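Local coordinates for protein choline kinase (Cryptosporidium parvum, PDB 3MES) that probably phosphorylates choline, and perhaps ethanolamine, using ATP as the phosphate donor in a magnesium-dependent reaction, at residues E361-S375 with A395-L409. Sequence-based numbering, arbitrary orientation.
Sequences EVFTLISHITWGLWS and ANTRFTHYLQKKKEL. With DME (decamethonium ion), chain K.
Successive bends at chi2 (-49°) and chi3 (-55°) curl the Arg398 chain so that its guanidinium meets His368 and Ser367 together. His368 ND1 accepts from Arg398 NE at 2.9 Å, and this bond lies almost in the plane of both groups although the planes stand 87° apart. Arg398 NH2 donates to Ser367 OG at 3.1 Å, slightly out of the guanidinium plane, while NH1 bonds to Tyr394 OH; three directed bonds thus fix the rotation of the group. Ser367 OG is also hydrogen-bonded to Asn300 OD1, as is Trp371 NE1. Over one face of the His368 imidazole sits His401 CB, 3.8 Å from the ring centroid; the His401 ring presents its edge to the His368 face in an offset edge-to-face pair, and its ND1 is hydrogen-bonded to the OH of Tyr307, a residue of the magnesium site. Helices 364-375 and 395-409 run nearly antiparallel in the C-terminal, helical part of the kinase fold, their axes approaching to 8.0 Å. At Gly372 the backbones come close, CA lying 4.3 Å from Ala395 CA, and Phe399 CE1 packs on the same glycine CA. Trp371, alongside Arg398, carries the contact into the ligand pocket: decamethonium C17 and C18 lie over its indole and C17 also over Trp374, as expected of an aromatic site for a quaternary ammonium. Tyr402 takes Ile369 CD1 over one ring face, while Leu365 CB touches its CE1 at 3.4 Å. Lys405 NZ forms a salt bridge with Glu361 OE2 at 2.9 Å, approaching on its syn side, while Glu361 OE1 is held by Tyr324.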
ATOM      1  N   GLU B 361     -15.979 -17.567  -2.728  1.00 18.15           N
ATOM      2  CA  GLU B 361     -17.349 -17.232  -3.112  1.00 18.01           C
ATOM      3  C   GLU B 361     -18.362 -17.851  -2.155  1.00 17.86           C
ATOM      4  O   GLU B 361     -19.393 -17.254  -1.854  1.00 17.84           O
ATOM      5  CB  GLU B 361     -17.634 -17.683  -4.546  1.00 17.98           C
ATOM      6  CG  GLU B 361     -17.046 -16.768  -5.605  1.00 18.15           C
ATOM      7  CD  GLU B 361     -17.621 -15.365  -5.536  1.00 18.61           C
ATOM      8  OE1 GLU B 361     -16.933 -14.467  -5.008  1.00 18.12           O
ATOM      9  OE2 GLU B 361     -18.764 -15.163  -5.998  1.00 18.88           O
ATOM     10  N   VAL B 362     -18.062 -19.055  -1.682  1.00 17.74           N
ATOM     11  CA  VAL B 362     -18.953 -19.760  -0.768  1.00 17.63           C
ATOM     12  C   VAL B 362     -19.190 -18.954   0.506  1.00 17.37           C
ATOM     13  O   VAL B 362     -20.315 -18.859   0.990  1.00 17.30           O
ATOM     14  CB  VAL B 362     -18.386 -21.144  -0.393  1.00 17.69           C
ATOM     15  CG1 VAL B 362     -19.047 -21.664   0.877  1.00 17.91           C
ATOM     16  CG2 VAL B 362     -18.562 -22.121  -1.547  1.00 17.83           C
ATOM     17  N   PHE B 363     -18.122 -18.372   1.042  1.00 17.16           N
ATOM     18  CA  PHE B 363     -18.202 -17.623   2.290  1.00 16.95           C
ATOM     19  C   PHE B 363     -19.023 -16.340   2.177  1.00 16.98           C
ATOM     20  O   PHE B 363     -19.259 -15.666   3.179  1.00 17.13           O
ATOM     21  CB  PHE B 363     -16.799 -17.299   2.810  1.00 16.89           C
ATOM     22  CG  PHE B 363     -16.079 -18.485   3.387  1.00 16.55           C
ATOM     23  CD1 PHE B 363     -16.279 -18.856   4.707  1.00 16.08           C
ATOM     24  CD2 PHE B 363     -15.205 -19.227   2.611  1.00 16.18           C
ATOM     25  CE1 PHE B 363     -15.619 -19.947   5.243  1.00 15.92           C
ATOM     26  CE2 PHE B 363     -14.541 -20.319   3.142  1.00 15.93           C
ATOM     27  CZ  PHE B 363     -14.747 -20.679   4.458  1.00 15.65           C
ATOM     28  N   THR B 364     -19.455 -15.998   0.964  1.00 16.86           N
ATOM     29  CA  THR B 364     -20.258 -14.794   0.764  1.00 16.76           C
ATOM     30  C   THR B 364     -21.611 -14.929   1.453  1.00 16.82           C
ATOM     31  O   THR B 364     -22.198 -13.938   1.898  1.00 16.82           O
ATOM     32  CB  THR B 364     -20.485 -14.482  -0.735  1.00 16.76           C
ATOM     33  OG1 THR B 364     -21.138 -15.590  -1.368  1.00 16.82           O
ATOM     34  CG2 THR B 364     -19.165 -14.207  -1.437  1.00 16.74           C
ATOM     35  N   LEU B 365     -22.104 -16.162   1.533  1.00 16.74           N
ATOM     36  CA  LEU B 365     -23.388 -16.429   2.161  1.00 16.65           C
ATOM     37  C   LEU B 365     -23.291 -16.238   3.671  1.00 16.72           C
ATOM     38  O   LEU B 365     -24.245 -15.799   4.316  1.00 16.72           O
ATOM     39  CB  LEU B 365     -23.867 -17.845   1.828  1.00 16.62           C
ATOM     40  CG  LEU B 365     -23.928 -18.232   0.344  1.00 16.30           C
ATOM     41  CD1 LEU B 365     -24.316 -19.690   0.190  1.00 15.65           C
ATOM     42  CD2 LEU B 365     -24.892 -17.338  -0.429  1.00 15.93           C
ATOM     43  N   ILE B 366     -22.132 -16.566   4.233  1.00 16.68           N
ATOM     44  CA  ILE B 366     -21.905 -16.372   5.659  1.00 16.60           C
ATOM     45  C   ILE B 366     -22.081 -14.900   6.025  1.00 16.63           C
ATOM     46  O   ILE B 366     -22.641 -14.573   7.070  1.00 16.60           O
ATOM     47  CB  ILE B 366     -20.502 -16.848   6.082  1.00 16.47           C
ATOM     48  CG1 ILE B 366     -20.344 -18.345   5.805  1.00 16.33           C
ATOM     49  CG2 ILE B 366     -20.259 -16.559   7.556  1.00 16.41           C
ATOM     50  CD1 ILE B 366     -21.218 -19.230   6.669  1.00 15.12           C
ATOM     51  N   SER B 367     -21.615 -14.021   5.143  1.00 16.77           N
ATOM     52  CA  SER B 367     -21.687 -12.578   5.357  1.00 16.91           C
ATOM     53  C   SER B 367     -23.122 -12.055   5.327  1.00 16.98           C
ATOM     54  O   SER B 367     -23.536 -11.308   6.217  1.00 16.98           O
ATOM     55  CB  SER B 367     -20.838 -11.848   4.313  1.00 17.00           C
ATOM     56  OG  SER B 367     -20.951 -10.441   4.449  1.00 17.44           O
ATOM     57  N   HIS B 368     -23.879 -12.451   4.306  1.00 17.02           N
ATOM     58  CA  HIS B 368     -25.267 -12.010   4.163  1.00 17.00           C
ATOM     59  C   HIS B 368     -26.141 -12.466   5.326  1.00 17.10           C
ATOM     60  O   HIS B 368     -27.035 -11.742   5.763  1.00 17.22           O
ATOM     61  CB  HIS B 368     -25.872 -12.514   2.849  1.00 16.92           C
ATOM     62  CG  HIS B 368     -25.297 -11.867   1.628  1.00 16.73           C
ATOM     63  ND1 HIS B 368     -25.194 -10.499   1.487  1.00 16.68           N
ATOM     64  CD2 HIS B 368     -24.817 -12.400   0.480  1.00 16.35           C
ATOM     65  CE1 HIS B 368     -24.663 -10.220   0.311  1.00 16.39           C
ATOM     66  NE2 HIS B 368     -24.426 -11.355  -0.319  1.00 16.01           N
ATOM     67  N   ILE B 369     -25.898 -13.675   5.815  1.00 17.26           N
ATOM     68  CA  ILE B 369     -26.692 -14.208   6.914  1.00 17.40           C
ATOM     69  C   ILE B 369     -26.289 -13.582   8.244  1.00 17.51           C
ATOM     70  O   ILE B 369     -27.140 -13.213   9.050  1.00 17.52           O
ATOM     71  CB  ILE B 369     -26.581 -15.740   7.003  1.00 17.40           C
ATOM     72  CG1 ILE B 369     -27.575 -16.394   6.040  1.00 17.67           C
ATOM     73  CG2 ILE B 369     -26.840 -16.211   8.427  1.00 17.22           C
ATOM     74  CD1 ILE B 369     -27.574 -17.907   6.089  1.00 17.69           C
ATOM     75  N   THR B 370     -24.985 -13.462   8.462  1.00 17.72           N
ATOM     76  CA  THR B 370     -24.466 -12.897   9.698  1.00 17.93           C
ATOM     77  C   THR B 370     -24.998 -11.484   9.929  1.00 18.14           C
ATOM     78  O   THR B 370     -25.625 -11.201  10.946  1.00 18.14           O
ATOM     79  CB  THR B 370     -22.923 -12.866   9.693  1.00 17.89           C
ATOM     80  OG1 THR B 370     -22.415 -14.198   9.524  1.00 17.75           O
ATOM     81  CG2 THR B 370     -22.394 -12.283  10.995  1.00 17.55           C
ATOM     82  N   TRP B 371     -24.752 -10.600   8.973  1.00 18.55           N
ATOM     83  CA  TRP B 371     -25.140  -9.208   9.135  1.00 18.98           C
ATOM     84  C   TRP B 371     -26.650  -9.020   9.054  1.00 19.33           C
ATOM     85  O   TRP B 371     -27.187  -8.022   9.541  1.00 19.17           O
ATOM     86  CB  TRP B 371     -24.403  -8.327   8.131  1.00 18.91           C
ATOM     87  CG  TRP B 371     -22.931  -8.303   8.385  1.00 19.09           C
ATOM     88  CD1 TRP B 371     -21.943  -8.747   7.553  1.00 18.90           C
ATOM     89  CD2 TRP B 371     -22.276  -7.829   9.569  1.00 19.00           C
ATOM     90  NE1 TRP B 371     -20.717  -8.565   8.141  1.00 18.99           N
ATOM     91  CE2 TRP B 371     -20.893  -8.003   9.379  1.00 18.81           C
ATOM     92  CE3 TRP B 371     -22.727  -7.268  10.767  1.00 18.83           C
ATOM     93  CZ2 TRP B 371     -19.955  -7.640  10.343  1.00 18.98           C
ATOM     94  CZ3 TRP B 371     -21.794  -6.907  11.725  1.00 19.06           C
ATOM     95  CH2 TRP B 371     -20.424  -7.094  11.506  1.00 18.95           C
ATOM     96  N   GLY B 372     -27.331  -9.987   8.446  1.00 19.73           N
ATOM     97  CA  GLY B 372     -28.787 -10.003   8.452  1.00 20.24           C
ATOM     98  C   GLY B 372     -29.315 -10.210   9.862  1.00 20.66           C
ATOM     99  O   GLY B 372     -30.053  -9.378  10.390  1.00 20.77           O
ATOM    100  N   LEU B 373     -28.933 -11.325  10.475  1.00 20.97           N
ATOM    101  CA  LEU B 373     -29.339 -11.613  11.844  1.00 21.36           C
ATOM    102  C   LEU B 373     -28.869 -10.508  12.784  1.00 21.72           C
ATOM    103  O   LEU B 373     -29.591 -10.108  13.697  1.00 21.86           O
ATOM    104  CB  LEU B 373     -28.773 -12.959  12.298  1.00 21.26           C
ATOM    105  CG  LEU B 373     -29.123 -14.173  11.440  1.00 21.12           C
ATOM    106  CD1 LEU B 373     -28.454 -15.425  11.993  1.00 20.72           C
ATOM    107  CD2 LEU B 373     -30.633 -14.353  11.350  1.00 20.39           C
ATOM    108  N   TRP B 374     -27.654 -10.022  12.554  1.00 22.12           N
ATOM    109  CA  TRP B 374     -27.085  -8.936  13.346  1.00 22.58           C
ATOM    110  C   TRP B 374     -27.967  -7.695  13.280  1.00 22.92           C
ATOM    111  O   TRP B 374     -28.231  -7.048  14.295  1.00 23.03           O
ATOM    112  CB  TRP B 374     -25.680  -8.603  12.840  1.00 22.52           C
ATOM    113  CG  TRP B 374     -25.079  -7.367  13.442  1.00 22.54           C
ATOM    114  CD1 TRP B 374     -24.315  -7.291  14.570  1.00 22.38           C
ATOM    115  CD2 TRP B 374     -25.177  -6.029  12.935  1.00 22.36           C
ATOM    116  NE1 TRP B 374     -23.935  -5.991  14.800  1.00 22.33           N
ATOM    117  CE2 TRP B 374     -24.451  -5.196  13.811  1.00 22.37           C
ATOM    118  CE3 TRP B 374     -25.810  -5.456  11.827  1.00 22.28           C
ATOM    119  CZ2 TRP B 374     -24.342  -3.821  13.615  1.00 22.46           C
ATOM    120  CZ3 TRP B 374     -25.702  -4.089  11.636  1.00 22.38           C
ATOM    121  CH2 TRP B 374     -24.972  -3.287  12.524  1.00 22.64           C
ATOM    122  N   SER B 375     -28.419  -7.371  12.075  1.00 23.33           N
ATOM    123  CA  SER B 375     -29.242  -6.193  11.854  1.00 23.77           C
ATOM    124  C   SER B 375     -30.544  -6.284  12.644  1.00 24.03           C
ATOM    125  O   SER B 375     -31.094  -5.271  13.072  1.00 24.08           O
ATOM    126  CB  SER B 375     -29.530  -6.027  10.360  1.00 23.71           C
ATOM    127  OG  SER B 375     -29.828  -4.679  10.045  1.00 24.08           O
ATOM    128  N   ALA B 395     -31.725  -5.798   6.852  1.00 23.96           N
ATOM    129  CA  ALA B 395     -31.725  -7.237   7.068  1.00 23.63           C
ATOM    130  C   ALA B 395     -32.442  -7.940   5.920  1.00 23.45           C
ATOM    131  O   ALA B 395     -31.954  -8.937   5.387  1.00 23.31           O
ATOM    132  CB  ALA B 395     -32.378  -7.572   8.396  1.00 23.61           C
ATOM    133  N   ASN B 396     -33.603  -7.412   5.544  1.00 23.26           N
ATOM    134  CA  ASN B 396     -34.351  -7.933   4.406  1.00 23.13           C
ATOM    135  C   ASN B 396     -33.468  -8.019   3.170  1.00 22.98           C
ATOM    136  O   ASN B 396     -33.557  -8.967   2.391  1.00 22.97           O
ATOM    137  CB  ASN B 396     -35.554  -7.036   4.101  1.00 23.08           C
ATOM    138  CG  ASN B 396     -36.696  -7.239   5.072  1.00 23.07           C
ATOM    139  OD1 ASN B 396     -37.640  -6.450   5.108  1.00 23.14           O
ATOM    140  ND2 ASN B 396     -36.622  -8.305   5.862  1.00 23.29           N
ATOM    141  N   THR B 397     -32.613  -7.019   3.001  1.00 22.84           N
ATOM    142  CA  THR B 397     -31.738  -6.956   1.839  1.00 22.67           C
ATOM    143  C   THR B 397     -30.662  -8.038   1.887  1.00 22.57           C
ATOM    144  O   THR B 397     -30.482  -8.784   0.922  1.00 22.51           O
ATOM    145  CB  THR B 397     -31.094  -5.564   1.699  1.00 22.62           C
ATOM    146  OG1 THR B 397     -32.125  -4.569   1.658  1.00 22.60           O
ATOM    147  CG2 THR B 397     -30.269  -5.479   0.425  1.00 22.52           C
ATOM    148  N   ARG B 398     -29.957  -8.132   3.011  1.00 22.37           N
ATOM    149  CA  ARG B 398     -28.915  -9.145   3.158  1.00 22.21           C
ATOM    150  C   ARG B 398     -29.490 -10.546   2.958  1.00 22.23           C
ATOM    151  O   ARG B 398     -28.871 -11.390   2.306  1.00 22.12           O
ATOM    152  CB  ARG B 398     -28.222  -9.042   4.519  1.00 22.04           C
ATOM    153  CG  ARG B 398     -27.567  -7.696   4.800  1.00 21.66           C
ATOM    154  CD  ARG B 398     -26.685  -7.228   3.646  1.00 20.94           C
ATOM    155  NE  ARG B 398     -25.663  -8.204   3.271  1.00 20.46           N
ATOM    156  CZ  ARG B 398     -24.418  -8.210   3.739  1.00 20.70           C
ATOM    157  NH1 ARG B 398     -24.027  -7.298   4.619  1.00 20.08           N
ATOM    158  NH2 ARG B 398     -23.563  -9.138   3.329  1.00 20.93           N
ATOM    159  N   PHE B 399     -30.672 -10.787   3.518  1.00 22.23           N
ATOM    160  CA  PHE B 399     -31.337 -12.075   3.353  1.00 22.34           C
ATOM    161  C   PHE B 399     -31.684 -12.305   1.886  1.00 22.43           C
ATOM    162  O   PHE B 399     -31.345 -13.337   1.314  1.00 22.41           O
ATOM    163  CB  PHE B 399     -32.600 -12.169   4.217  1.00 22.34           C
ATOM    164  CG  PHE B 399     -32.327 -12.198   5.697  1.00 22.18           C
ATOM    165  CD1 PHE B 399     -31.105 -12.638   6.183  1.00 22.15           C
ATOM    166  CD2 PHE B 399     -33.299 -11.810   6.602  1.00 21.89           C
ATOM    167  CE1 PHE B 399     -30.853 -12.671   7.541  1.00 22.17           C
ATOM    168  CE2 PHE B 399     -33.055 -11.843   7.961  1.00 22.28           C
ATOM    169  CZ  PHE B 399     -31.829 -12.276   8.432  1.00 22.27           C
ATOM    170  N   THR B 400     -32.361 -11.335   1.284  1.00 22.63           N
ATOM    171  CA  THR B 400     -32.667 -11.391  -0.138  1.00 22.77           C
ATOM    172  C   THR B 400     -31.422 -11.789  -0.925  1.00 22.78           C
ATOM    173  O   THR B 400     -31.455 -12.714  -1.735  1.00 22.88           O
ATOM    174  CB  THR B 400     -33.180 -10.032  -0.659  1.00 22.83           C
ATOM    175  OG1 THR B 400     -34.423  -9.710  -0.023  1.00 23.01           O
ATOM    176  CG2 THR B 400     -33.386 -10.074  -2.165  1.00 22.85           C
ATOM    177  N   HIS B 401     -30.320 -11.091  -0.672  1.00 22.80           N
ATOM    178  CA  HIS B 401     -29.085 -11.321  -1.415  1.00 22.78           C
ATOM    179  C   HIS B 401     -28.480 -12.694  -1.142  1.00 22.84           C
ATOM    180  O   HIS B 401     -27.793 -13.253  -1.997  1.00 22.83           O
ATOM    181  CB  HIS B 401     -28.062 -10.215  -1.140  1.00 22.80           C
ATOM    182  CG  HIS B 401     -28.403  -8.906  -1.783  1.00 22.80           C
ATOM    183  ND1 HIS B 401     -27.924  -7.700  -1.319  1.00 23.00           N
ATOM    184  CD2 HIS B 401     -29.184  -8.614  -2.850  1.00 22.90           C
ATOM    185  CE1 HIS B 401     -28.389  -6.723  -2.077  1.00 22.88           C
ATOM    186  NE2 HIS B 401     -29.158  -7.251  -3.012  1.00 23.07           N
ATOM    187  N   TYR B 402     -28.734 -13.236   0.046  1.00 22.88           N
ATOM    188  CA  TYR B 402     -28.300 -14.593   0.357  1.00 22.83           C
ATOM    189  C   TYR B 402     -28.950 -15.589  -0.596  1.00 22.84           C
ATOM    190  O   TYR B 402     -28.272 -16.416  -1.203  1.00 22.77           O
ATOM    191  CB  TYR B 402     -28.650 -14.972   1.796  1.00 22.84           C
ATOM    192  CG  TYR B 402     -28.497 -16.452   2.052  1.00 22.80           C
ATOM    193  CD1 TYR B 402     -27.280 -16.983   2.454  1.00 22.97           C
ATOM    194  CD2 TYR B 402     -29.563 -17.325   1.866  1.00 23.16           C
ATOM    195  CE1 TYR B 402     -27.130 -18.337   2.678  1.00 23.13           C
ATOM    196  CE2 TYR B 402     -29.422 -18.682   2.086  1.00 23.08           C
ATOM    197  CZ  TYR B 402     -28.200 -19.180   2.493  1.00 23.11           C
ATOM    198  OH  TYR B 402     -28.048 -20.526   2.715  1.00 23.54           O
ATOM    199  N   LEU B 403     -30.271 -15.507  -0.709  1.00 22.90           N
ATOM    200  CA  LEU B 403     -31.024 -16.371  -1.609  1.00 23.03           C
ATOM    201  C   LEU B 403     -30.494 -16.256  -3.027  1.00 23.13           C
ATOM    202  O   LEU B 403     -30.203 -17.260  -3.678  1.00 23.18           O
ATOM    203  CB  LEU B 403     -32.508 -16.004  -1.574  1.00 22.96           C
ATOM    204  CG  LEU B 403     -33.406 -16.814  -0.632  1.00 22.79           C
ATOM    205  CD1 LEU B 403     -32.597 -17.553   0.423  1.00 22.29           C
ATOM    206  CD2 LEU B 403     -34.464 -15.921   0.004  1.00 22.18           C
ATOM    207  N   GLN B 404     -30.367 -15.019  -3.497  1.00 23.35           N
ATOM    208  CA  GLN B 404     -29.900 -14.746  -4.850  1.00 23.45           C
ATOM    209  C   GLN B 404     -28.499 -15.303  -5.092  1.00 23.48           C
ATOM    210  O   GLN B 404     -28.269 -16.026  -6.063  1.00 23.54           O
ATOM    211  CB  GLN B 404     -29.930 -13.240  -5.123  1.00 23.46           C
ATOM    212  CG  GLN B 404     -29.580 -12.858  -6.546  1.00 23.65           C
ATOM    213  CD  GLN B 404     -29.756 -11.376  -6.810  1.00 24.33           C
ATOM    214  OE1 GLN B 404     -30.382 -10.662  -6.025  1.00 24.64           O
ATOM    215  NE2 GLN B 404     -29.206 -10.905  -7.922  1.00 24.83           N
ATOM    216  N   LYS B 405     -27.569 -14.969  -4.204  1.00 23.53           N
ATOM    217  CA  LYS B 405     -26.189 -15.431  -4.331  1.00 23.60           C
ATOM    218  C   LYS B 405     -26.099 -16.958  -4.343  1.00 23.80           C
ATOM    219  O   LYS B 405     -25.336 -17.536  -5.116  1.00 23.74           O
ATOM    220  CB  LYS B 405     -25.322 -14.854  -3.209  1.00 23.49           C
ATOM    221  CG  LYS B 405     -23.826 -15.058  -3.404  1.00 23.28           C
ATOM    222  CD  LYS B 405     -23.294 -14.284  -4.606  1.00 22.41           C
ATOM    223  CE  LYS B 405     -21.780 -14.422  -4.714  1.00 22.50           C
ATOM    224  NZ  LYS B 405     -21.205 -13.696  -5.883  1.00 22.52           N
ATOM    225  N   LYS B 406     -26.882 -17.607  -3.484  1.00 23.96           N
ATOM    226  CA  LYS B 406     -26.894 -19.064  -3.421  1.00 24.31           C
ATOM    227  C   LYS B 406     -27.333 -19.680  -4.751  1.00 24.53           C
ATOM    228  O   LYS B 406     -26.783 -20.693  -5.182  1.00 24.49           O
ATOM    229  CB  LYS B 406     -27.791 -19.549  -2.281  1.00 24.37           C
ATOM    230  CG  LYS B 406     -27.821 -21.060  -2.104  1.00 24.62           C
ATOM    231  CD  LYS B 406     -28.540 -21.442  -0.818  1.00 25.22           C
ATOM    232  CE  LYS B 406     -28.471 -22.939  -0.557  1.00 25.78           C
ATOM    233  NZ  LYS B 406     -29.390 -23.711  -1.441  1.00 26.13           N
ATOM    234  N   LYS B 407     -28.323 -19.072  -5.399  1.00 24.75           N
ATOM    235  CA  LYS B 407     -28.746 -19.531  -6.720  1.00 25.09           C
ATOM    236  C   LYS B 407     -27.626 -19.352  -7.739  1.00 25.21           C
ATOM    237  O   LYS B 407     -27.455 -20.175  -8.637  1.00 25.21           O
ATOM    238  CB  LYS B 407     -29.999 -18.788  -7.195  1.00 25.15           C
ATOM    239  CG  LYS B 407     -31.306 -19.323  -6.623  1.00 25.28           C
ATOM    240  CD  LYS B 407     -32.500 -18.866  -7.457  1.00 25.95           C
ATOM    241  CE  LYS B 407     -32.627 -19.661  -8.760  1.00 25.97           C
ATOM    242  NZ  LYS B 407     -31.594 -19.297  -9.773  1.00 26.45           N
ATOM    243  N   GLU B 408     -26.865 -18.272  -7.597  1.00 25.36           N
ATOM    244  CA  GLU B 408     -25.779 -17.986  -8.524  1.00 25.52           C
ATOM    245  C   GLU B 408     -24.631 -18.976  -8.349  1.00 25.54           C
ATOM    246  O   GLU B 408     -24.133 -19.539  -9.325  1.00 25.63           O
ATOM    247  CB  GLU B 408     -25.288 -16.545  -8.362  1.00 25.58           C
ATOM    248  CG  GLU B 408     -26.376 -15.505  -8.591  1.00 26.16           C
ATOM    249  CD  GLU B 408     -25.824 -14.119  -8.885  1.00 26.87           C
ATOM    250  OE1 GLU B 408     -24.787 -13.742  -8.292  1.00 26.69           O
ATOM    251  OE2 GLU B 408     -26.435 -13.407  -9.714  1.00 26.94           O
ATOM    252  N   LEU B 409     -24.223 -19.190  -7.101  1.00 25.50           N
ATOM    253  CA  LEU B 409     -23.164 -20.144  -6.790  1.00 25.58           C
ATOM    254  C   LEU B 409     -23.497 -21.527  -7.341  1.00 25.68           C
ATOM    255  O   LEU B 409     -22.618 -22.249  -7.813  1.00 25.67           O
ATOM    256  CB  LEU B 409     -22.937 -20.225  -5.279  1.00 25.49           C
ATOM    257  CG  LEU B 409     -22.563 -18.920  -4.574  1.00 25.38           C
ATOM    258  CD1 LEU B 409     -22.172 -19.187  -3.127  1.00 25.01           C
ATOM    259  CD2 LEU B 409     -21.436 -18.213  -5.314  1.00 25.20           C
TER
HETATM  260  N1  DME K 427     -22.306   7.051   8.505  1.00 35.08           N
HETATM  261  C2  DME K 427     -23.389   6.735   9.452  1.00 34.56           C
HETATM  262  C3  DME K 427     -23.205   5.314   9.996  1.00 34.08           C
HETATM  263  C4  DME K 427     -24.490   4.812  10.666  1.00 33.74           C
HETATM  264  C5  DME K 427     -24.300   3.416  11.270  1.00 33.38           C
HETATM  265  C6  DME K 427     -24.140   2.350  10.180  1.00 32.78           C
HETATM  266  C7  DME K 427     -25.299   1.347  10.205  1.00 32.13           C
HETATM  267  C8  DME K 427     -24.794  -0.078  10.443  1.00 31.75           C
HETATM  268  C9  DME K 427     -24.560  -0.822   9.127  1.00 31.30           C
HETATM  269  C10 DME K 427     -23.274  -1.652   9.191  1.00 30.85           C
HETATM  270  C11 DME K 427     -23.415  -2.944   8.385  1.00 30.49           C
HETATM  271  N12 DME K 427     -22.204  -3.767   8.535  1.00 30.30           N
HETATM  272  C13 DME K 427     -22.833   7.870   7.401  1.00 34.83           C
HETATM  273  C14 DME K 427     -21.251   7.797   9.209  1.00 34.96           C
HETATM  274  C15 DME K 427     -21.751   5.802   7.959  1.00 34.87           C
HETATM  275  C16 DME K 427     -21.020  -3.005   8.110  1.00 30.11           C
HETATM  276  C17 DME K 427     -22.054  -4.154   9.945  1.00 29.74           C
HETATM  277  C18 DME K 427     -22.331  -4.968   7.692  1.00 30.07           C